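HemO (Neisseria meningitidis, PDB 1J77) binds heme through its iron and probably opens the porphyrin ring oxidatively, as heme oxygenases do. Local coordinates at residues G109-C113 with A180-Y184; V81-D87 with E136-H141; L29-V33 with L188-L194. All coordinates share one frame; numbering follows the deposited sequence.

Contact 1: G109-C113 with A180-Y184; sequences GWLYC and AFAFY. With HEM (protoporphyrin IX containing Fe), chain B.
With its SG anti to the backbone N (chi1 -176°), C113 reaches from helix 104-119 toward F181, whose CG lies anti to its own carbonyl carbon (chi1 -78°), a turn that brings the ring back toward C113 although its CB points away. The sulfur sits over the centre of the phenyl ring, 3.8 Å from C113 SG to the F181 centroid and close to the ring normal. This is a sulfur-aromatic contact, for which a small polarisable thiol is well suited. The edge of the same ring meets the heme, F181 CE2 lying 3.6 Å from HEM CHD, and C113 SG itself touches the vinyl carbon HEM CAC at 3.5 Å.

One turn back, W110 lays one indole face on A180. A180 CA stands 3.7 Å from the centroid of the six-membered ring of W110, almost on its normal, as a CH-pi contact. Alanine fits here because a methyl group lets the broad indole come close to the helix backbone. Beyond it, W110 CH2 meets F183 CB at 3.7 Å, the two rings being oblique to each other.

The segments 109-113 and 180-184, inclined at 59°, belong to the all-helical heme oxygenase fold, and their meeting forms part of the heme pocket. Y112 donates from OH to the propionate oxygen HEM O1D at 2.7 Å, with O1D in the plane of the phenol at its edge. Y184 presents a ring face to a heme methyl, Y184 CZ to HEM CMC 3.4 Å. F181 also packs on V22 and T19 of helix 11-32, the helix whose H23 is the axial ligand of the iron.

Contact 2: V81-D87 with E136-H141; sequences VTQDLKD and EHGARH
D84 and R140 meet where the carboxylate of helix 78-87 receives the backbone of the loop 136-141. D84 OD1 accepts R140 N on its syn side at 2.8 Å. D84 OD2 takes two bonds from H141: the backbone N on the syn side at 2.9 Å, nearly straight at 171°, and ND1 on the anti side at 2.8 Å, in the plane of the imidazole. Three N-H groups thus satisfy one buried carboxylate. Aspartate suits the place because its short chain keeps both oxygens close to the helix.

D87, one turn on, does similar work with a charged partner. In one of its two conformers R140 approaches D87 side-on, NE toward OD2 and NH2 toward OD1, a salt bridge whose details are doubtful. G138 N also donates to D87 OD2, at 2.9 Å on the anti side, and this bond does not depend on the arginine. G138, with phi 80°, takes a backbone shape easiest for a residue without a side chain.

V81 adds an apolar touch, V81 CG2 to H141 CB 3.5 Å. Two further polar atoms are met from helix 39-60: H141 NE2 is hydrogen-bonded to Q49 OE1, and G138 O to Y42 OH. The loop between helices 122-129 and 149-162 is thereby tied to both helix 78-87 and helix 39-60.

Contact 3: L29-V33 with L188-L194; sequences LVMSV and LRETFGL. With HEM (protoporphyrin IX containing Fe), chain B.
V33, L188 and L29 bury large areas here, and each is a branched aliphatic whose methyls interlock where the two helices end. V33, just past the end of helix 11-32, rests on F192. Its CG2 lies between the backbone N and the carbonyl carbon (CG1 chi1 -68°), which directs that methyl at the phenyl face: V33 CG2 is 3.6 Å from the F192 centroid and 7° off the normal, a CH-pi contact over the middle of the ring. The other methyl, V33 CG1, turns to L194 CD1 at 3.7 Å.

L188 packs both its methyls against side chains of 29-33. L188 CD2 lies against L29 CG at 3.8 Å, the two leucines sliding past each other in opposite directions, while L188 CD1 meets V30 CG2 at 3.7 Å with the side chains crossing at about a right angle. L29 spreads farther, L29 CD1 touching L194 CD1 at 3.9 Å. The chain turns back at G193, in a Schellman motif with positive phi, and L194 comes in against V33 and L29; there L194 N bonds to R189 O at 2.9 Å.

V30 also faces the cofactor, V30 CG1 to HEM CBB 3.8 Å, and thus links the pocket wall to the aliphatic cluster; M31 touches the same vinyl group. R189 lies beside L29, but its polar end is held by A198 and E199. Helix 39-60 borders the cluster, with F45 against V30, L48 against L188 and K44 against F192, so the ends of helices 11-32 and 167-192 pack together beside it.

Contact 1 is the most central and is buried, its centre about 7 Å from the centre of the chain, whereas the centres of contacts 2 and 3 lie about 16 Å and about 15 Å from it and both contacts are only partly buried. Contacts 1 and 3 share helix 167-192 and touch each other, Y184 CE2 to V30 CG2 3.8 Å; both reach the heme, and neither has a hydrogen bond between its own segments. Aromatic and sulfur groups dominate the first, aliphatic ones the third. Contact 2 differs in kind: it joins a loop to a helix away from the heme-binding residues, and its carboxylates are met by backbone N-H groups, histidine and arginine.

Contact 1: G109-C113 with A180-Y184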
loop_
_atom_site.group_PDB
_atom_site.type_symbol
_atom_site.label_atom_id
_atom_site.label_comp_id
_atom_site.label_asym_id
_atom_site.label_seq_id
_atom_site.Cartn_x
_atom_site.Cartn_y
_atom_site.Cartn_z
ATOM N N GLY A 109 4.750 8.889 6.718
ATOM C CA GLY A 109 5.332 7.598 6.332
ATOM C C GLY A 109 4.335 6.554 5.838
ATOM O O GLY A 109 4.623 5.855 4.865
ATOM N N TRP A 110 3.189 6.433 6.492
ATOM C CA TRP A 110 2.118 5.556 6.020
ATOM C C TRP A 110 1.610 5.995 4.682
ATOM O O TRP A 110 1.303 5.182 3.801
ATOM C CB TRP A 110 0.940 5.446 7.013
ATOM C CG TRP A 110 1.253 4.682 8.234
ATOM C CD1 TRP A 110 2.107 5.007 9.234
ATOM C CD2 TRP A 110 0.675 3.434 8.600
ATOM N NE1 TRP A 110 2.137 4.004 10.160
ATOM C CE2 TRP A 110 1.229 3.045 9.820
ATOM C CE3 TRP A 110 -0.275 2.611 8.015
ATOM C CZ2 TRP A 110 0.872 1.840 10.478
ATOM C CZ3 TRP A 110 -0.625 1.430 8.666
ATOM C CH2 TRP A 110 -0.035 1.056 9.867
ATOM N N LEU A 111 1.457 7.307 4.509
ATOM C CA LEU A 111 1.049 7.808 3.243
ATOM C C LEU A 111 2.037 7.489 2.082
ATOM O O LEU A 111 1.600 7.125 0.995
ATOM C CB LEU A 111 0.783 9.330 3.351
ATOM C CG LEU A 111 0.316 9.978 2.061
ATOM C CD1 LEU A 111 -0.927 9.446 1.526
ATOM C CD2 LEU A 111 0.215 11.503 2.256
ATOM N N TYR A 112 3.316 7.686 2.329
ATOM C CA TYR A 112 4.381 7.285 1.390
ATOM C C TYR A 112 4.224 5.794 1.014
ATOM O O TYR A 112 4.173 5.448 -0.184
ATOM C CB TYR A 112 5.754 7.560 2.021
ATOM C CG TYR A 112 6.877 6.833 1.306
ATOM C CD1 TYR A 112 7.378 7.301 0.084
ATOM C CD2 TYR A 112 7.385 5.673 1.841
ATOM C CE1 TYR A 112 8.372 6.599 -0.581
ATOM C CE2 TYR A 112 8.370 4.937 1.170
ATOM C CZ TYR A 112 8.869 5.409 -0.043
ATOM O OH TYR A 112 9.877 4.669 -0.704
ATOM N N CYS A 113 4.042 4.937 2.001
ATOM C CA CYS A 113 3.945 3.476 1.776
ATOM C C CYS A 113 2.735 3.183 0.915
ATOM O O CYS A 113 2.831 2.492 -0.089
ATOM C CB CYS A 113 3.832 2.821 3.114
ATOM S SG CYS A 113 3.806 1.074 3.094
ATOM N N ALA A 180 4.324 0.904 8.677
ATOM C CA ALA A 180 3.263 0.612 7.664
ATOM C C ALA A 180 3.590 -0.694 6.947
ATOM O O ALA A 180 2.727 -1.559 6.831
ATOM C CB ALA A 180 3.148 1.689 6.716
ATOM N N PHE A 181 4.851 -0.847 6.547
ATOM C CA PHE A 181 5.257 -2.110 5.923
ATOM C C PHE A 181 5.128 -3.255 6.877
ATOM O O PHE A 181 4.708 -4.345 6.484
ATOM C CB PHE A 181 6.694 -2.061 5.382
ATOM C CG PHE A 181 6.880 -1.335 4.051
ATOM C CD1 PHE A 181 7.710 -0.199 3.966
ATOM C CD2 PHE A 181 6.276 -1.778 2.875
ATOM C CE1 PHE A 181 7.925 0.427 2.768
ATOM C CE2 PHE A 181 6.522 -1.148 1.682
ATOM C CZ PHE A 181 7.330 -0.008 1.633
ATOM N N ALA A 182 5.516 -3.060 8.147
ATOM C CA ALA A 182 5.407 -4.150 9.099
ATOM C C ALA A 182 3.980 -4.561 9.331
ATOM O O ALA A 182 3.677 -5.733 9.423
ATOM C CB ALA A 182 6.038 -3.786 10.390
ATOM N N PHE A 183 3.083 -3.581 9.440
ATOM C CA PHE A 183 1.664 -3.857 9.581
ATOM C C PHE A 183 1.110 -4.628 8.367
ATOM O O PHE A 183 0.355 -5.571 8.541
ATOM C CB PHE A 183 0.888 -2.557 9.816
ATOM C CG PHE A 183 -0.623 -2.737 9.896
ATOM C CD1 PHE A 183 -1.190 -3.436 10.952
ATOM C CD2 PHE A 183 -1.452 -2.310 8.877
ATOM C CE1 PHE A 183 -2.512 -3.600 11.027
ATOM C CE2 PHE A 183 -2.824 -2.487 8.972
ATOM C CZ PHE A 183 -3.326 -3.149 10.051
ATOM N N TYR A 184 1.486 -4.242 7.160
ATOM C CA TYR A 184 1.090 -4.993 5.988
ATOM C C TYR A 184 1.402 -6.469 6.119
ATOM O O TYR A 184 0.535 -7.298 5.839
ATOM C CB TYR A 184 1.706 -4.439 4.724
ATOM C CG TYR A 184 1.074 -4.955 3.429
ATOM C CD1 TYR A 184 0.008 -4.340 2.825
ATOM C CD2 TYR A 184 1.540 -6.089 2.812
ATOM C CE1 TYR A 184 -0.573 -4.824 1.667
ATOM C CE2 TYR A 184 0.973 -6.570 1.654
ATOM C CZ TYR A 184 -0.038 -5.932 1.061
ATOM O OH TYR A 184 -0.622 -6.436 -0.068
HETATM C CHA HEM B . 7.777 0.711 -5.536
HETATM C CHB HEM B . 7.102 -3.889 -6.887
HETATM C CHC HEM B . 4.066 -4.531 -3.122
HETATM C CHD HEM B . 5.143 -0.055 -1.514
HETATM C C1A HEM B . 7.779 -0.446 -6.276
HETATM C C2A HEM B . 8.379 -0.623 -7.618
HETATM C C3A HEM B . 8.177 -1.894 -7.958
HETATM C C4A HEM B . 7.473 -2.577 -6.882
HETATM C CMA HEM B . 8.631 -2.555 -9.284
HETATM C CAA HEM B . 9.060 0.433 -8.537
HETATM C CBA HEM B . 8.015 0.976 -9.510
HETATM C CGA HEM B . 8.556 2.120 -10.347
HETATM O O1A HEM B . 9.584 2.730 -9.933
HETATM O O2A HEM B . 7.957 2.390 -11.432
HETATM C C1B HEM B . 6.216 -4.477 -5.996
HETATM C C2B HEM B . 5.709 -5.818 -6.099
HETATM C C3B HEM B . 4.884 -6.024 -5.032
HETATM C C4B HEM B . 4.813 -4.769 -4.286
HETATM C CMB HEM B . 6.116 -6.759 -7.261
HETATM C CAB HEM B . 4.054 -7.266 -4.707
HETATM C CBB HEM B . 4.500 -8.490 -4.972
HETATM C C1C HEM B . 4.058 -3.362 -2.408
HETATM C C2C HEM B . 3.214 -3.073 -1.250
HETATM C C3C HEM B . 3.564 -1.865 -0.781
HETATM C C4C HEM B . 4.541 -1.282 -1.659
HETATM C CMC HEM B . 2.233 -4.086 -0.640
HETATM C CAC HEM B . 3.008 -1.118 0.423
HETATM C CBC HEM B . 2.371 -1.788 1.379
HETATM C C1D HEM B . 5.945 0.511 -2.454
HETATM C C2D HEM B . 6.474 1.843 -2.311
HETATM C C3D HEM B . 7.306 2.087 -3.529
HETATM C C4D HEM B . 7.181 0.875 -4.302
HETATM C CMD HEM B . 6.227 2.781 -1.127
HETATM C CAD HEM B . 8.053 3.357 -3.939
HETATM C CBD HEM B . 9.543 3.213 -3.846
HETATM C CGD HEM B . 10.080 4.588 -4.173
HETATM O O1D HEM B . 10.192 5.409 -3.230
HETATM O O2D HEM B . 10.454 4.835 -5.362
HETATM N NA HEM B . 7.237 -1.647 -5.884
HETATM N NB HEM B . 5.684 -3.883 -4.862
HETATM N NC HEM B . 4.818 -2.248 -2.615
HETATM N ND HEM B . 6.378 -0.073 -3.653
HETATM FE FE HEM B . 6.126 -1.984 -4.204
HETATM O O HOH W 1 4.556 -1.319 -5.154
#

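Contact 2: V81-D87 with E136-H141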
loop_
_atom_site.group_PDB
_atom_site.type_symbol
_atom_site.label_atom_id
_atom_site.label_comp_id
_atom_site.label_asym_id
_atom_site.label_seq_id
_atom_site.Cartn_x
_atom_site.Cartn_y
_atom_site.Cartn_z
ATOM N N VAL A 81 -10.753 -1.142 -3.934
ATOM C CA VAL A 81 -10.591 -2.513 -3.409
ATOM C C VAL A 81 -11.922 -3.089 -2.931
ATOM O O VAL A 81 -12.194 -4.262 -3.063
ATOM C CB VAL A 81 -9.633 -2.631 -2.160
ATOM C CG1 VAL A 81 -9.382 -4.110 -1.805
ATOM C CG2 VAL A 81 -8.329 -2.000 -2.404
ATOM N N THR A 82 -12.756 -2.263 -2.325
ATOM C CA THR A 82 -14.005 -2.750 -1.819
ATOM C C THR A 82 -14.943 -3.140 -2.985
ATOM O O THR A 82 -15.721 -4.080 -2.871
ATOM C CB THR A 82 -14.661 -1.661 -0.962
ATOM O OG1 THR A 82 -13.906 -1.459 0.246
ATOM C CG2 THR A 82 -15.993 -2.121 -0.513
ATOM N N GLN A 83 -14.880 -2.393 -4.077
ATOM C CA GLN A 83 -15.656 -2.737 -5.277
ATOM C C GLN A 83 -15.074 -4.026 -5.917
ATOM O O GLN A 83 -15.796 -4.875 -6.450
ATOM C CB GLN A 83 -15.618 -1.575 -6.276
ATOM C CG GLN A 83 -16.382 -1.852 -7.563
ATOM C CD GLN A 83 -17.889 -2.036 -7.397
ATOM O OE1 GLN A 83 -18.419 -3.152 -7.502
ATOM N NE2 GLN A 83 -18.578 -0.935 -7.197
ATOM N N ASP A 84 -13.758 -4.193 -5.866
ATOM C CA ASP A 84 -13.182 -5.423 -6.388
ATOM C C ASP A 84 -13.709 -6.617 -5.617
ATOM O O ASP A 84 -13.970 -7.678 -6.205
ATOM C CB ASP A 84 -11.653 -5.373 -6.268
ATOM C CG ASP A 84 -11.008 -4.490 -7.311
ATOM O OD1 ASP A 84 -11.613 -4.302 -8.407
ATOM O OD2 ASP A 84 -9.904 -3.917 -7.138
ATOM N N LEU A 85 -13.834 -6.481 -4.294
ATOM C CA LEU A 85 -14.396 -7.523 -3.443
ATOM C C LEU A 85 -15.814 -7.828 -3.898
ATOM O O LEU A 85 -16.170 -8.987 -4.068
ATOM C CB LEU A 85 -14.354 -7.158 -1.937
ATOM C CG LEU A 85 -13.041 -7.392 -1.145
ATOM C CD1 LEU A 85 -13.058 -6.629 0.170
ATOM C CD2 LEU A 85 -12.827 -8.871 -0.882
ATOM N N LYS A 86 -16.611 -6.777 -4.087
ATOM C CA LYS A 86 -18.008 -6.926 -4.573
ATOM C C LYS A 86 -18.069 -7.735 -5.868
ATOM O O LYS A 86 -18.890 -8.672 -5.994
ATOM C CB LYS A 86 -18.671 -5.558 -4.748
ATOM C CG LYS A 86 -20.162 -5.628 -5.080
ATOM C CD LYS A 86 -20.806 -4.236 -5.071
ATOM C CE LYS A 86 -22.330 -4.297 -5.291
ATOM N NZ LYS A 86 -22.928 -2.924 -5.442
ATOM N N ASP A 87 -17.229 -7.358 -6.817
ATOM C CA ASP A 87 -17.128 -8.038 -8.093
ATOM C C ASP A 87 -16.916 -9.521 -7.863
ATOM O O ASP A 87 -17.475 -10.366 -8.592
ATOM C CB ASP A 87 -15.967 -7.505 -8.925
ATOM C CG ASP A 87 -16.114 -6.074 -9.313
ATOM O OD1 ASP A 87 -17.270 -5.523 -9.305
ATOM O OD2 ASP A 87 -15.113 -5.405 -9.675
ATOM N N GLU A 136 -11.912 -2.771 -14.653
ATOM C CA GLU A 136 -13.354 -2.610 -14.554
ATOM C C GLU A 136 -14.001 -3.720 -13.754
ATOM O O GLU A 136 -15.206 -3.666 -13.517
ATOM C CB GLU A 136 -14.019 -2.586 -15.949
ATOM C CG GLU A 136 -13.308 -1.733 -16.988
ATOM C CD GLU A 136 -13.428 -0.233 -16.771
ATOM O OE1 GLU A 136 -14.312 0.229 -16.012
ATOM O OE2 GLU A 136 -12.620 0.505 -17.389
ATOM N N HIS A 137 -13.228 -4.738 -13.365
ATOM C CA HIS A 137 -13.791 -5.896 -12.673
ATOM C C HIS A 137 -12.685 -6.661 -11.956
ATOM O O HIS A 137 -11.790 -7.175 -12.612
ATOM C CB HIS A 137 -14.447 -6.809 -13.711
ATOM C CG HIS A 137 -15.086 -8.024 -13.130
ATOM N ND1 HIS A 137 -16.272 -7.981 -12.430
ATOM C CD2 HIS A 137 -14.696 -9.321 -13.136
ATOM C CE1 HIS A 137 -16.586 -9.204 -12.034
ATOM N NE2 HIS A 137 -15.645 -10.031 -12.444
ATOM N N GLY A 138 -12.725 -6.691 -10.625
ATOM C CA GLY A 138 -11.738 -7.438 -9.832
ATOM C C GLY A 138 -10.369 -6.838 -9.584
ATOM O O GLY A 138 -9.769 -7.139 -8.557
ATOM N N ALA A 139 -9.884 -5.977 -10.468
ATOM C CA ALA A 139 -8.545 -5.360 -10.308
ATOM C C ALA A 139 -8.555 -3.820 -10.462
ATOM O O ALA A 139 -7.593 -3.191 -10.903
ATOM C CB ALA A 139 -7.528 -6.023 -11.259
ATOM N N ARG A 140 -9.698 -3.232 -10.144
ATOM C CA ARG A 140 -9.864 -1.771 -10.177
ATOM C C ARG A 140 -8.800 -1.052 -9.339
ATOM O O ARG A 140 -8.234 -0.022 -9.764
ATOM C CB ARG A 140 -11.281 -1.477 -9.649
ATOM C CG ARG A 140 -12.493 -2.270 -10.329
ATOM C CD ARG A 140 -13.772 -2.244 -9.488
ATOM N NE ARG A 140 -14.931 -2.898 -10.083
ATOM C CZ ARG A 140 -15.812 -2.326 -10.912
ATOM N NH1 ARG A 140 -15.681 -1.083 -11.300
ATOM N NH2 ARG A 140 -16.846 -2.999 -11.360
ATOM N N HIS A 141 -8.519 -1.597 -8.152
ATOM C CA HIS A 141 -7.549 -0.971 -7.227
ATOM C C HIS A 141 -6.105 -1.008 -7.684
ATOM O O HIS A 141 -5.278 -0.204 -7.217
ATOM C CB HIS A 141 -7.689 -1.535 -5.813
ATOM C CG HIS A 141 -6.938 -2.802 -5.575
ATOM N ND1 HIS A 141 -7.462 -4.045 -5.837
ATOM C CD2 HIS A 141 -5.716 -3.006 -5.033
ATOM C CE1 HIS A 141 -6.577 -4.969 -5.476
ATOM N NE2 HIS A 141 -5.508 -4.361 -5.002
#

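Contact 3: L29-V33 with L188-L194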
loop_
_atom_site.group_PDB
_atom_site.type_symbol
_atom_site.label_atom_id
_atom_site.label_comp_id
_atom_site.label_asym_id
_atom_site.label_seq_id
_atom_site.Cartn_x
_atom_site.Cartn_y
_atom_site.Cartn_z
ATOM N N LEU A 29 7.123 -11.853 0.214
ATOM C CA LEU A 29 6.099 -12.569 0.966
ATOM C C LEU A 29 4.764 -12.651 0.228
ATOM O O LEU A 29 4.067 -13.672 0.274
ATOM C CB LEU A 29 5.916 -11.953 2.350
ATOM C CG LEU A 29 4.974 -12.646 3.335
ATOM C CD1 LEU A 29 5.348 -14.126 3.588
ATOM C CD2 LEU A 29 4.977 -11.887 4.610
ATOM N N VAL A 30 4.349 -11.542 -0.387
ATOM C CA VAL A 30 3.112 -11.523 -1.158
ATOM C C VAL A 30 3.205 -12.616 -2.257
ATOM O O VAL A 30 2.315 -13.449 -2.421
ATOM C CB VAL A 30 2.871 -10.162 -1.822
ATOM C CG1 VAL A 30 1.801 -10.257 -2.962
ATOM C CG2 VAL A 30 2.515 -9.086 -0.746
ATOM N N MET A 31 4.287 -12.607 -2.995
ATOM C CA MET A 31 4.380 -13.628 -4.038
ATOM C C MET A 31 4.466 -15.054 -3.516
ATOM O O MET A 31 3.854 -15.941 -4.096
ATOM C CB MET A 31 5.504 -13.301 -4.966
ATOM C CG MET A 31 5.363 -11.967 -5.674
ATOM S SD MET A 31 3.797 -11.793 -6.592
ATOM C CE MET A 31 3.986 -13.062 -7.802
ATOM N N SER A 32 5.089 -15.255 -2.358
ATOM C CA SER A 32 5.214 -16.618 -1.839
ATOM C C SER A 32 3.858 -17.216 -1.483
ATOM O O SER A 32 3.703 -18.460 -1.495
ATOM C CB SER A 32 6.073 -16.690 -0.588
ATOM O OG SER A 32 7.365 -16.306 -0.828
ATOM N N VAL A 33 2.866 -16.396 -1.109
ATOM C CA VAL A 33 1.577 -16.965 -0.683
ATOM C C VAL A 33 0.619 -17.159 -1.876
ATOM O O VAL A 33 -0.505 -17.573 -1.682
ATOM C CB VAL A 33 0.895 -16.115 0.445
ATOM C CG1 VAL A 33 1.735 -16.223 1.723
ATOM C CG2 VAL A 33 0.656 -14.704 0.021
ATOM N N LEU A 188 -1.093 -9.742 6.321
ATOM C CA LEU A 188 -0.899 -10.781 5.336
ATOM C C LEU A 188 -0.814 -12.119 6.054
ATOM O O LEU A 188 -1.493 -13.074 5.671
ATOM C CB LEU A 188 0.364 -10.457 4.524
ATOM C CG LEU A 188 0.736 -11.427 3.401
ATOM C CD1 LEU A 188 1.764 -10.778 2.493
ATOM C CD2 LEU A 188 1.233 -12.802 3.823
ATOM N N ARG A 189 0.006 -12.179 7.092
ATOM C CA ARG A 189 0.164 -13.447 7.837
ATOM C C ARG A 189 -1.142 -13.930 8.475
ATOM O O ARG A 189 -1.503 -15.122 8.430
ATOM C CB ARG A 189 1.241 -13.316 8.876
ATOM C CG ARG A 189 2.640 -13.074 8.409
ATOM C CD ARG A 189 3.534 -12.452 9.476
ATOM N NE ARG A 189 4.867 -12.109 9.029
ATOM C CZ ARG A 189 5.557 -11.026 9.393
ATOM N NH1 ARG A 189 5.029 -10.125 10.234
ATOM N NH2 ARG A 189 6.747 -10.794 8.876
ATOM N N GLU A 190 -1.853 -13.039 9.110
ATOM C CA GLU A 190 -3.088 -13.455 9.758
ATOM C C GLU A 190 -4.032 -13.961 8.701
ATOM O O GLU A 190 -4.697 -15.033 8.848
ATOM C CB GLU A 190 -3.704 -12.271 10.546
ATOM C CG GLU A 190 -2.851 -11.852 11.723
ATOM C CD GLU A 190 -3.609 -11.009 12.739
ATOM O OE1 GLU A 190 -4.858 -10.908 12.588
ATOM O OE2 GLU A 190 -2.944 -10.460 13.661
ATOM N N THR A 191 -4.096 -13.262 7.585
ATOM C CA THR A 191 -5.005 -13.559 6.527
ATOM C C THR A 191 -4.709 -14.892 5.790
ATOM O O THR A 191 -5.610 -15.600 5.475
ATOM C CB THR A 191 -4.980 -12.407 5.582
ATOM O OG1 THR A 191 -5.308 -11.232 6.335
ATOM C CG2 THR A 191 -6.087 -12.487 4.500
ATOM N N PHE A 192 -3.445 -15.149 5.503
ATOM C CA PHE A 192 -3.019 -16.340 4.773
ATOM C C PHE A 192 -2.663 -17.479 5.733
ATOM O O PHE A 192 -2.166 -18.507 5.290
ATOM C CB PHE A 192 -1.876 -15.984 3.820
ATOM C CG PHE A 192 -2.322 -15.309 2.552
ATOM C CD1 PHE A 192 -2.444 -13.892 2.469
ATOM C CD2 PHE A 192 -2.651 -16.039 1.409
ATOM C CE1 PHE A 192 -2.848 -13.308 1.349
ATOM C CE2 PHE A 192 -2.997 -15.422 0.239
ATOM C CZ PHE A 192 -3.137 -14.028 0.204
ATOM N N GLY A 193 -2.918 -17.370 7.030
ATOM C CA GLY A 193 -2.683 -18.494 7.923
ATOM C C GLY A 193 -1.233 -18.843 8.196
ATOM O O GLY A 193 -0.876 -20.004 8.388
ATOM N N LEU A 194 -0.393 -17.817 8.240
ATOM C CA LEU A 194 0.999 -17.957 8.566
ATOM C C LEU A 194 1.301 -17.613 9.989
ATOM O O LEU A 194 0.542 -16.789 10.611
ATOM C CB LEU A 194 1.814 -17.048 7.636
ATOM C CG LEU A 194 1.555 -17.119 6.151
ATOM C CD1 LEU A 194 2.514 -16.231 5.355
ATOM C CD2 LEU A 194 1.673 -18.596 5.635
HETATM C CHA HEM B . 7.777 0.711 -5.536
HETATM C CHB HEM B . 7.102 -3.889 -6.887
HETATM C CHC HEM B . 4.066 -4.531 -3.122
HETATM C CHD HEM B . 5.143 -0.055 -1.514
HETATM C C1A HEM B . 7.779 -0.446 -6.276
HETATM C C2A HEM B . 8.379 -0.623 -7.618
HETATM C C3A HEM B . 8.177 -1.894 -7.958
HETATM C C4A HEM B . 7.473 -2.577 -6.882
HETATM C CMA HEM B . 8.631 -2.555 -9.284
HETATM C CAA HEM B . 9.060 0.433 -8.537
HETATM C CBA HEM B . 8.015 0.976 -9.510
HETATM C CGA HEM B . 8.556 2.120 -10.347
HETATM O O1A HEM B . 9.584 2.730 -9.933
HETATM O O2A HEM B . 7.957 2.390 -11.432
HETATM C C1B HEM B . 6.216 -4.477 -5.996
HETATM C C2B HEM B . 5.709 -5.818 -6.099
HETATM C C3B HEM B . 4.884 -6.024 -5.032
HETATM C C4B HEM B . 4.813 -4.769 -4.286
HETATM C CMB HEM B . 6.116 -6.759 -7.261
HETATM C CAB HEM B . 4.054 -7.266 -4.707
HETATM C CBB HEM B . 4.500 -8.490 -4.972
HETATM C C1C HEM B . 4.058 -3.362 -2.408
HETATM C C2C HEM B . 3.214 -3.073 -1.250
HETATM C C3C HEM B . 3.564 -1.865 -0.781
HETATM C C4C HEM B . 4.541 -1.282 -1.659
HETATM C CMC HEM B . 2.233 -4.086 -0.640
HETATM C CAC HEM B . 3.008 -1.118 0.423
HETATM C CBC HEM B . 2.371 -1.788 1.379
HETATM C C1D HEM B . 5.945 0.511 -2.454
HETATM C C2D HEM B . 6.474 1.843 -2.311
HETATM C C3D HEM B . 7.306 2.087 -3.529
HETATM C C4D HEM B . 7.181 0.875 -4.302
HETATM C CMD HEM B . 6.227 2.781 -1.127
HETATM C CAD HEM B . 8.053 3.357 -3.939
HETATM C CBD HEM B . 9.543 3.213 -3.846
HETATM C CGD HEM B . 10.080 4.588 -4.173
HETATM O O1D HEM B . 10.192 5.409 -3.230
HETATM O O2D HEM B . 10.454 4.835 -5.362
HETATM N NA HEM B . 7.237 -1.647 -5.884
HETATM N NB HEM B . 5.684 -3.883 -4.862
HETATM N NC HEM B . 4.818 -2.248 -2.615
HETATM N ND HEM B . 6.378 -0.073 -3.653
HETATM FE FE HEM B . 6.126 -1.984 -4.204
HETATM O O HOH W 1 4.556 -1.319 -5.154
#